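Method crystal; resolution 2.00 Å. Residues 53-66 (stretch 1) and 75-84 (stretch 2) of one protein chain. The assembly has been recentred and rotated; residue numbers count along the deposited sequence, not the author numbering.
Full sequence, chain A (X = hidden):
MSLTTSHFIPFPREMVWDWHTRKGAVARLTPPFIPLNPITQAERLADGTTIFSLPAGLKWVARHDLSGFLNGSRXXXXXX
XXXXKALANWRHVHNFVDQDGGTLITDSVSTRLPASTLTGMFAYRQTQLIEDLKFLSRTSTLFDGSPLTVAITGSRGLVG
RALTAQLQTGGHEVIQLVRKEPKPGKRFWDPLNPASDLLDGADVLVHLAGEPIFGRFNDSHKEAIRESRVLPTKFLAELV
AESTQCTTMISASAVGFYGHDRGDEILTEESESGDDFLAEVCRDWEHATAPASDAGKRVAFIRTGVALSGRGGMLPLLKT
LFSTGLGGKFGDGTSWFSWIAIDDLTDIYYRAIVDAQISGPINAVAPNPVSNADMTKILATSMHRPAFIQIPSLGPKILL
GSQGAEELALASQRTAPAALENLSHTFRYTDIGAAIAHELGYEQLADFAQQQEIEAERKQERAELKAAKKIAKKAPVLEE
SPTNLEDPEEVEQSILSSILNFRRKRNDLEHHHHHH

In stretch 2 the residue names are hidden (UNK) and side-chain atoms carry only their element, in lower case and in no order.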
ATOM      1  N   SER A  53      13.614 -10.343   4.637  1.00 25.75           N
ATOM      2  CA  SER A  53      13.157 -11.498   5.397  1.00 32.21           C
ATOM      3  C   SER A  53      12.430 -12.457   4.463  1.00 31.83           C
ATOM      4  O   SER A  53      11.723 -12.026   3.550  1.00 32.90           O
ATOM      5  CB  SER A  53      12.211 -11.061   6.513  1.00 36.06           C
ATOM      6  OG  SER A  53      11.055 -10.451   5.965  1.00 35.67           O
ATOM      7  N   LEU A  54      12.621 -13.754   4.696  1.00 30.23           N
ATOM      8  CA  LEU A  54      11.975 -14.817   3.934  1.00 32.18           C
ATOM      9  C   LEU A  54      11.268 -15.724   4.936  1.00 36.28           C
ATOM     10  O   LEU A  54      11.412 -15.537   6.139  1.00 38.98           O
ATOM     11  CB  LEU A  54      13.019 -15.614   3.154  1.00 33.46           C
ATOM     12  CG  LEU A  54      13.456 -15.102   1.777  1.00 42.00           C
ATOM     13  CD1 LEU A  54      14.759 -15.764   1.342  1.00 42.25           C
ATOM     14  CD2 LEU A  54      12.365 -15.350   0.759  1.00 42.65           C
ATOM     15  N   PRO A  55      10.508 -16.720   4.459  1.00 42.73           N
ATOM     16  CA  PRO A  55       9.827 -17.531   5.477  1.00 47.31           C
ATOM     17  C   PRO A  55      10.801 -18.454   6.212  1.00 49.49           C
ATOM     18  O   PRO A  55      11.859 -18.790   5.674  1.00 48.10           O
ATOM     19  CB  PRO A  55       8.823 -18.363   4.661  1.00 46.47           C
ATOM     20  CG  PRO A  55       8.816 -17.756   3.273  1.00 46.26           C
ATOM     21  CD  PRO A  55      10.179 -17.157   3.094  1.00 45.14           C
ATOM     22  N   ALA A  56      10.449 -18.843   7.434  1.00 50.37           N
ATOM     23  CA  ALA A  56      11.233 -19.817   8.191  1.00 50.90           C
ATOM     24  C   ALA A  56      12.554 -19.231   8.681  1.00 54.02           C
ATOM     25  O   ALA A  56      13.593 -19.898   8.643  1.00 52.81           O
ATOM     26  CB  ALA A  56      11.485 -21.071   7.352  1.00 49.33           C
ATOM     27  N   GLY A  57      12.501 -17.982   9.136  1.00 55.34           N
ATOM     28  CA  GLY A  57      13.660 -17.308   9.691  1.00 54.30           C
ATOM     29  C   GLY A  57      14.796 -17.032   8.719  1.00 51.91           C
ATOM     30  O   GLY A  57      15.806 -16.440   9.104  1.00 56.22           O
ATOM     31  N   LEU A  58      14.643 -17.458   7.465  1.00 44.08           N
ATOM     32  CA  LEU A  58      15.675 -17.231   6.458  1.00 42.67           C
ATOM     33  C   LEU A  58      15.714 -15.769   5.994  1.00 40.16           C
ATOM     34  O   LEU A  58      14.754 -15.008   6.193  1.00 34.25           O
ATOM     35  CB  LEU A  58      15.486 -18.155   5.254  1.00 47.02           C
ATOM     36  CG  LEU A  58      15.686 -19.662   5.441  1.00 51.95           C
ATOM     37  CD1 LEU A  58      15.465 -20.385   4.120  1.00 52.67           C
ATOM     38  CD2 LEU A  58      17.072 -19.957   5.981  1.00 53.41           C
ATOM     39  N   LYS A  59      16.833 -15.387   5.379  1.00 39.84           N
ATOM     40  CA  LYS A  59      17.026 -14.016   4.920  1.00 36.77           C
ATOM     41  C   LYS A  59      17.754 -13.948   3.594  1.00 38.63           C
ATOM     42  O   LYS A  59      18.622 -14.769   3.295  1.00 39.45           O
ATOM     43  CB  LYS A  59      17.751 -13.181   5.975  1.00 36.21           C
ATOM     44  CG  LYS A  59      16.928 -12.996   7.223  1.00 37.51           C
ATOM     45  CD  LYS A  59      17.606 -12.120   8.247  1.00 46.29           C
ATOM     46  CE  LYS A  59      16.877 -12.223   9.583  1.00 51.61           C
ATOM     47  NZ  LYS A  59      17.316 -11.190  10.560  1.00 53.36           N
ATOM     48  N   TRP A  60      17.379 -12.966   2.786  1.00 34.98           N
ATOM     49  CA  TRP A  60      18.031 -12.756   1.511  1.00 35.72           C
ATOM     50  C   TRP A  60      18.825 -11.457   1.573  1.00 32.76           C
ATOM     51  O   TRP A  60      18.280 -10.398   1.901  1.00 35.02           O
ATOM     52  CB  TRP A  60      16.995 -12.707   0.391  1.00 36.89           C
ATOM     53  CG  TRP A  60      17.591 -12.594  -0.970  1.00 40.94           C
ATOM     54  CD1 TRP A  60      18.663 -13.285  -1.452  1.00 44.98           C
ATOM     55  CD2 TRP A  60      17.144 -11.751  -2.039  1.00 42.01           C
ATOM     56  NE1 TRP A  60      18.913 -12.922  -2.753  1.00 45.74           N
ATOM     57  CE2 TRP A  60      17.995 -11.982  -3.136  1.00 46.63           C
ATOM     58  CE3 TRP A  60      16.111 -10.826  -2.175  1.00 44.99           C
ATOM     59  CZ2 TRP A  60      17.841 -11.321  -4.351  1.00 48.27           C
ATOM     60  CZ3 TRP A  60      15.960 -10.169  -3.384  1.00 46.37           C
ATOM     61  CH2 TRP A  60      16.818 -10.422  -4.455  1.00 45.78           C
ATOM     62  N   VAL A  61      20.117 -11.551   1.273  1.00 27.61           N
ATOM     63  CA  VAL A  61      21.003 -10.398   1.313  1.00 20.82           C
ATOM     64  C   VAL A  61      21.225  -9.925  -0.115  1.00 26.54           C
ATOM     65  O   VAL A  61      21.948 -10.555  -0.876  1.00 28.11           O
ATOM     66  CB  VAL A  61      22.360 -10.746   1.949  1.00 24.13           C
ATOM     67  CG1 VAL A  61      23.283  -9.529   1.951  1.00 23.71           C
ATOM     68  CG2 VAL A  61      22.157 -11.275   3.367  1.00 26.31           C
ATOM     69  N   ALA A  62      20.571  -8.830  -0.481  1.00 26.41           N
ATOM     70  CA  ALA A  62      20.732  -8.271  -1.813  1.00 23.52           C
ATOM     71  C   ALA A  62      21.755  -7.152  -1.766  1.00 28.10           C
ATOM     72  O   ALA A  62      21.891  -6.475  -0.750  1.00 31.23           O
ATOM     73  CB  ALA A  62      19.403  -7.757  -2.340  1.00 21.78           C
ATOM     74  N   ARG A  63      22.466  -6.955  -2.870  1.00 22.62           N
ATOM     75  CA  ARG A  63      23.551  -5.987  -2.916  1.00 27.16           C
ATOM     76  C   ARG A  63      23.459  -5.197  -4.220  1.00 26.87           C
ATOM     77  O   ARG A  63      23.220  -5.775  -5.270  1.00 26.87           O
ATOM     78  CB  ARG A  63      24.875  -6.756  -2.863  1.00 36.37           C
ATOM     79  CG  ARG A  63      26.052  -6.022  -2.239  1.00 51.93           C
ATOM     80  CD  ARG A  63      27.254  -6.963  -2.130  1.00 58.02           C
ATOM     81  NE  ARG A  63      28.525  -6.270  -2.322  1.00 64.11           N
ATOM     82  CZ  ARG A  63      29.108  -6.084  -3.502  1.00 69.77           C
ATOM     83  NH1 ARG A  63      28.536  -6.538  -4.614  1.00 70.74           N
ATOM     84  NH2 ARG A  63      30.268  -5.442  -3.572  1.00 72.00           N
ATOM     85  N   HIS A  64      23.640  -3.881  -4.160  1.00 21.64           N
ATOM     86  CA  HIS A  64      23.698  -3.094  -5.386  1.00 23.56           C
ATOM     87  C   HIS A  64      25.108  -3.191  -5.970  1.00 28.06           C
ATOM     88  O   HIS A  64      26.093  -3.137  -5.237  1.00 29.92           O
ATOM     89  CB  HIS A  64      23.336  -1.634  -5.137  1.00 24.38           C
ATOM     90  CG  HIS A  64      21.876  -1.398  -4.886  1.00 24.43           C
ATOM     91  ND1 HIS A  64      21.415  -0.506  -3.943  1.00 30.36           N
ATOM     92  CD2 HIS A  64      20.771  -1.935  -5.463  1.00 26.35           C
ATOM     93  CE1 HIS A  64      20.094  -0.505  -3.947  1.00 31.96           C
ATOM     94  NE2 HIS A  64      19.678  -1.360  -4.857  1.00 29.09           N
ATOM     95  N   ASP A  65      25.190  -3.332  -7.285  1.00 27.65           N
ATOM     96  CA  ASP A  65      26.462  -3.574  -7.963  1.00 26.18           C
ATOM     97  C   ASP A  65      26.996  -2.288  -8.580  1.00 23.86           C
ATOM     98  O   ASP A  65      26.385  -1.716  -9.490  1.00 24.82           O
ATOM     99  CB  ASP A  65      26.274  -4.646  -9.032  1.00 31.21           C
ATOM    100  CG  ASP A  65      27.571  -5.007  -9.735  1.00 34.05           C
ATOM    101  OD1 ASP A  65      28.611  -4.390  -9.421  1.00 36.85           O
ATOM    102  OD2 ASP A  65      27.537  -5.900 -10.600  1.00 33.77           O
ATOM    103  N   LEU A  66      28.140  -1.828  -8.083  1.00 29.46           N
ATOM    104  CA  LEU A  66      28.722  -0.573  -8.555  1.00 33.72           C
ATOM    105  C   LEU A  66      28.959  -0.630 -10.056  1.00 30.96           C
ATOM    106  O   LEU A  66      28.761   0.352 -10.758  1.00 29.40           O
ATOM    107  CB  LEU A  66      30.042  -0.285  -7.836  1.00 42.46           C
ATOM    108  CG  LEU A  66      30.453   1.181  -7.655  1.00 47.15           C
ATOM    109  CD1 LEU A  66      31.966   1.305  -7.712  1.00 43.04           C
ATOM    110  CD2 LEU A  66      29.812   2.079  -8.698  1.00 51.36           C
ATOM    111  N   UNK A  75      20.658   1.055 -12.250  1.00 16.67           N
ATOM    112  CA  UNK A  75      21.226   0.419 -11.058  1.00 20.68           C
ATOM    113  C   UNK A  75      20.981  -1.077 -11.136  1.00 18.02           C
ATOM    114  O   UNK A  75      20.141  -1.523 -11.909  1.00 18.88           O
ATOM    115  c   UNK A  75      19.290   0.743  -9.415  1.00 19.92           C
ATOM    116  c   UNK A  75      16.939   1.318  -9.506  1.00 24.24           C
ATOM    117  c   UNK A  75      16.622   0.196  -8.748  1.00 15.72           C
ATOM    118  c   UNK A  75      20.724   1.049  -9.748  1.00 19.59           C
ATOM    119  c   UNK A  75      17.632  -0.646  -8.320  1.00 20.90           C
ATOM    120  c   UNK A  75      18.270   1.589  -9.836  1.00 21.47           C
ATOM    121  c   UNK A  75      18.959  -0.368  -8.647  1.00 18.75           C
ATOM    122  N   UNK A  76      21.740  -1.862 -10.381  1.00 15.86           N
ATOM    123  CA  UNK A  76      21.683  -3.317 -10.540  1.00 17.57           C
ATOM    124  C   UNK A  76      21.637  -4.010  -9.176  1.00 20.06           C
ATOM    125  O   UNK A  76      22.416  -3.663  -8.282  1.00 22.33           O
ATOM    126  c   UNK A  76      22.886  -5.347 -11.464  1.00 23.32           C
ATOM    127  o   UNK A  76      22.917  -3.265 -12.662  1.00 19.88           O
ATOM    128  c   UNK A  76      22.917  -3.833 -11.342  1.00 21.11           C
ATOM    129  N   UNK A  77      20.723  -4.967  -9.009  1.00 24.04           N
ATOM    130  CA  UNK A  77      20.648  -5.750  -7.765  1.00 27.10           C
ATOM    131  C   UNK A  77      21.308  -7.101  -7.992  1.00 28.53           C
ATOM    132  O   UNK A  77      21.060  -7.737  -9.009  1.00 26.65           O
ATOM    133  o   UNK A  77      18.844  -3.765  -6.662  1.00 26.25           O
ATOM    134  o   UNK A  77      17.196  -4.806  -7.660  1.00 28.53           O
ATOM    135  c   UNK A  77      18.361  -4.772  -7.213  1.00 24.86           C
ATOM    136  c   UNK A  77      19.193  -6.023  -7.332  1.00 24.96           C
ATOM    137  N   UNK A  78      22.114  -7.566  -7.040  1.00 28.91           N
ATOM    138  CA  UNK A  78      22.737  -8.878  -7.188  1.00 32.41           C
ATOM    139  C   UNK A  78      22.698  -9.689  -5.898  1.00 29.91           C
ATOM    140  O   UNK A  78      22.767  -9.129  -4.807  1.00 24.65           O
ATOM    141  c   UNK A  78      24.208  -8.771  -7.691  1.00 37.81           C
ATOM    142  c   UNK A  78      25.098  -8.120  -6.648  1.00 37.38           C
ATOM    143  c   UNK A  78      24.268  -8.006  -9.004  1.00 35.95           C
ATOM    144  N   UNK A  79      22.566 -11.005  -6.028  1.00 32.26           N
ATOM    145  CA  UNK A  79      22.712 -11.899  -4.881  1.00 42.20           C
ATOM    146  C   UNK A  79      23.811 -12.937  -5.090  1.00 52.03           C
ATOM    147  O   UNK A  79      23.834 -13.623  -6.112  1.00 54.83           O
ATOM    148  s   UNK A  79      21.600 -13.707  -3.136  1.00 68.71           S
ATOM    149  c   UNK A  79      21.411 -12.621  -4.569  1.00 39.37           C
ATOM    150  N   UNK A  80      24.704 -13.061  -4.110  1.00 58.86           N
ATOM    151  CA  UNK A  80      25.827 -13.995  -4.206  1.00 69.59           C
ATOM    152  C   UNK A  80      25.617 -15.297  -3.422  1.00 73.41           C
ATOM    153  O   UNK A  80      26.218 -16.322  -3.740  1.00 76.91           O
ATOM    154  c   UNK A  80      28.373 -11.746  -2.241  1.00 71.60           C
ATOM    155  c   UNK A  80      27.377 -12.900  -2.329  1.00 73.89           C
ATOM    156  c   UNK A  80      27.874 -14.079  -1.509  1.00 75.26           C
ATOM    157  c   UNK A  80      27.144 -13.314  -3.790  1.00 73.79           C
ATOM    158  N   UNK A  81      24.769 -15.254  -2.399  1.00 72.87           N
ATOM    159  CA  UNK A  81      24.486 -16.443  -1.600  1.00 71.79           C
ATOM    160  C   UNK A  81      23.079 -16.958  -1.846  1.00 68.09           C
ATOM    161  O   UNK A  81      22.190 -16.207  -2.221  1.00 67.12           O
ATOM    162  c   UNK A  81      24.673 -16.188  -0.095  1.00 73.39           C
ATOM    163  c   UNK A  81      26.147 -16.218   0.259  1.00 73.39           C
ATOM    164  o   UNK A  81      24.127 -14.909   0.251  1.00 74.99           O
ATOM    165  N   UNK A  82      22.880 -18.246  -1.601  1.00 70.95           N
ATOM    166  CA  UNK A  82      21.656 -18.922  -2.000  1.00 69.03           C
ATOM    167  C   UNK A  82      20.808 -19.396  -0.824  1.00 62.65           C
ATOM    168  O   UNK A  82      20.817 -20.582  -0.501  1.00 66.49           O
ATOM    169  c   UNK A  82      22.004 -20.112  -2.889  1.00 71.33           C
ATOM    170  N   UNK A  83      20.066 -18.483  -0.183  1.00 60.49           N
ATOM    171  CA  UNK A  83      19.160 -18.924   0.888  1.00 62.19           C
ATOM    172  C   UNK A  83      18.192 -19.989   0.367  1.00 62.32           C
ATOM    173  O   UNK A  83      17.866 -20.944   1.073  1.00 63.26           O
ATOM    174  c   UNK A  83      19.350 -16.547   0.894  1.00 60.57           C
ATOM    175  c   UNK A  83      20.094 -17.018  -0.325  1.00 59.78           C
ATOM    176  c   UNK A  83      18.411 -17.645   1.261  1.00 60.33           C
ATOM    177  N   UNK A  84      17.739 -19.806  -0.869  1.00 58.71           N
ATOM    178  CA  UNK A  84      16.986 -20.822  -1.595  1.00 56.89           C
ATOM    179  C   UNK A  84      17.431 -20.759  -3.054  1.00 61.29           C
ATOM    180  O   UNK A  84      17.812 -19.694  -3.542  1.00 61.41           O
ATOM    181  c   UNK A  84      15.465 -20.596  -1.498  1.00 55.74           C
ATOM    182  c   UNK A  84      15.062 -19.303  -2.199  1.00 54.49           C
ATOM    183  c   UNK A  84      15.031 -20.570  -0.040  1.00 51.35           C
TER
HETATM  184  O   HOH W   1      21.367 -14.102   0.496  1.00 34.11           O
HETATM  185  O   HOH W   2      23.756  -0.384  -9.058  1.00 19.05           O

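Position 75 carries seven carbons, one followed by a closed ring of six, with no oxygen: Phe-75. Its edge is turned toward the face of the His-64 imidazole, the planes at 80° and His-64 NE2 4.0 Å from Phe-75 CD2. A flat apolar ring suits this buried place.

Position 76 has one carbon bearing an oxygen and a carbon. The oxygen on a branched CB makes it Thr-76; valine would have the same shape but no hydroxyl, and OG1 is hydrogen-bonded just outside the stretch. Its backbone O accepts from Asp-65 N at 3.0 Å, while a water joins Thr-76 N to Asp-65 O.

At position 77 two carbons end in two oxygens, a short carboxylate: Asp-77. By shape alone asparagine would fit too. OD1 lies 2.9 Å from His-64 CD2, near the plane of the imidazole at its edge; its approach to His-64 NE2, 3.1 Å, has too poor an angle for a hydrogen bond. OD2 is bonded elsewhere in the structure.

Position 78 shows three carbons forked at the first, hence Val-78. This beta-branched side chain, well suited to a strand, packs its CG2 4.0 Å from Arg-63 CB and its CG1 3.9 Å from Asp-65 CB.

Position 79 has one carbon and one sulfur, which identifies Cys-79. SG sits at the edge of the Trp-60 indole, 3.4 Å from CD1, a compact side chain in a buried spot.

Position 80, four carbons forked at the second, is Leu-80, exposed and poorly ordered. Position 81, a carbon bearing an oxygen and a carbon, is Thr-81; a water links its OG1 to Val-61 N. Position 82 has a single carbon pointing away from stretch 1: Ala-82.

At position 83 three carbons close a ring onto the backbone nitrogen, so it is Pro-83. CB lies 4.1 Å from Leu-54 CD1, and CG lies 4.1 Å from Trp-60 CD1; the compact ring presents carbon to both.

Position 84 again forks at its first carbon into two more: Val-84, whose CG1 meets Leu-58 CD1 at 4.2 Å.

The contact has two parts. Antiparallel pairing sets the register: Arg-63 N donates to Val-78 O at 2.9 Å and Val-78 N to Arg-63 O at 2.8 Å, placing these side chains on one sheet face and those of His-64 and Asp-77 on the other. Farther along, apolar packing replaces strand pairing, as Pro-83 and Val-84 meet Leu-54, Leu-58 and Trp-60.

Stretch 2 75-84: FTDVCLTAPV
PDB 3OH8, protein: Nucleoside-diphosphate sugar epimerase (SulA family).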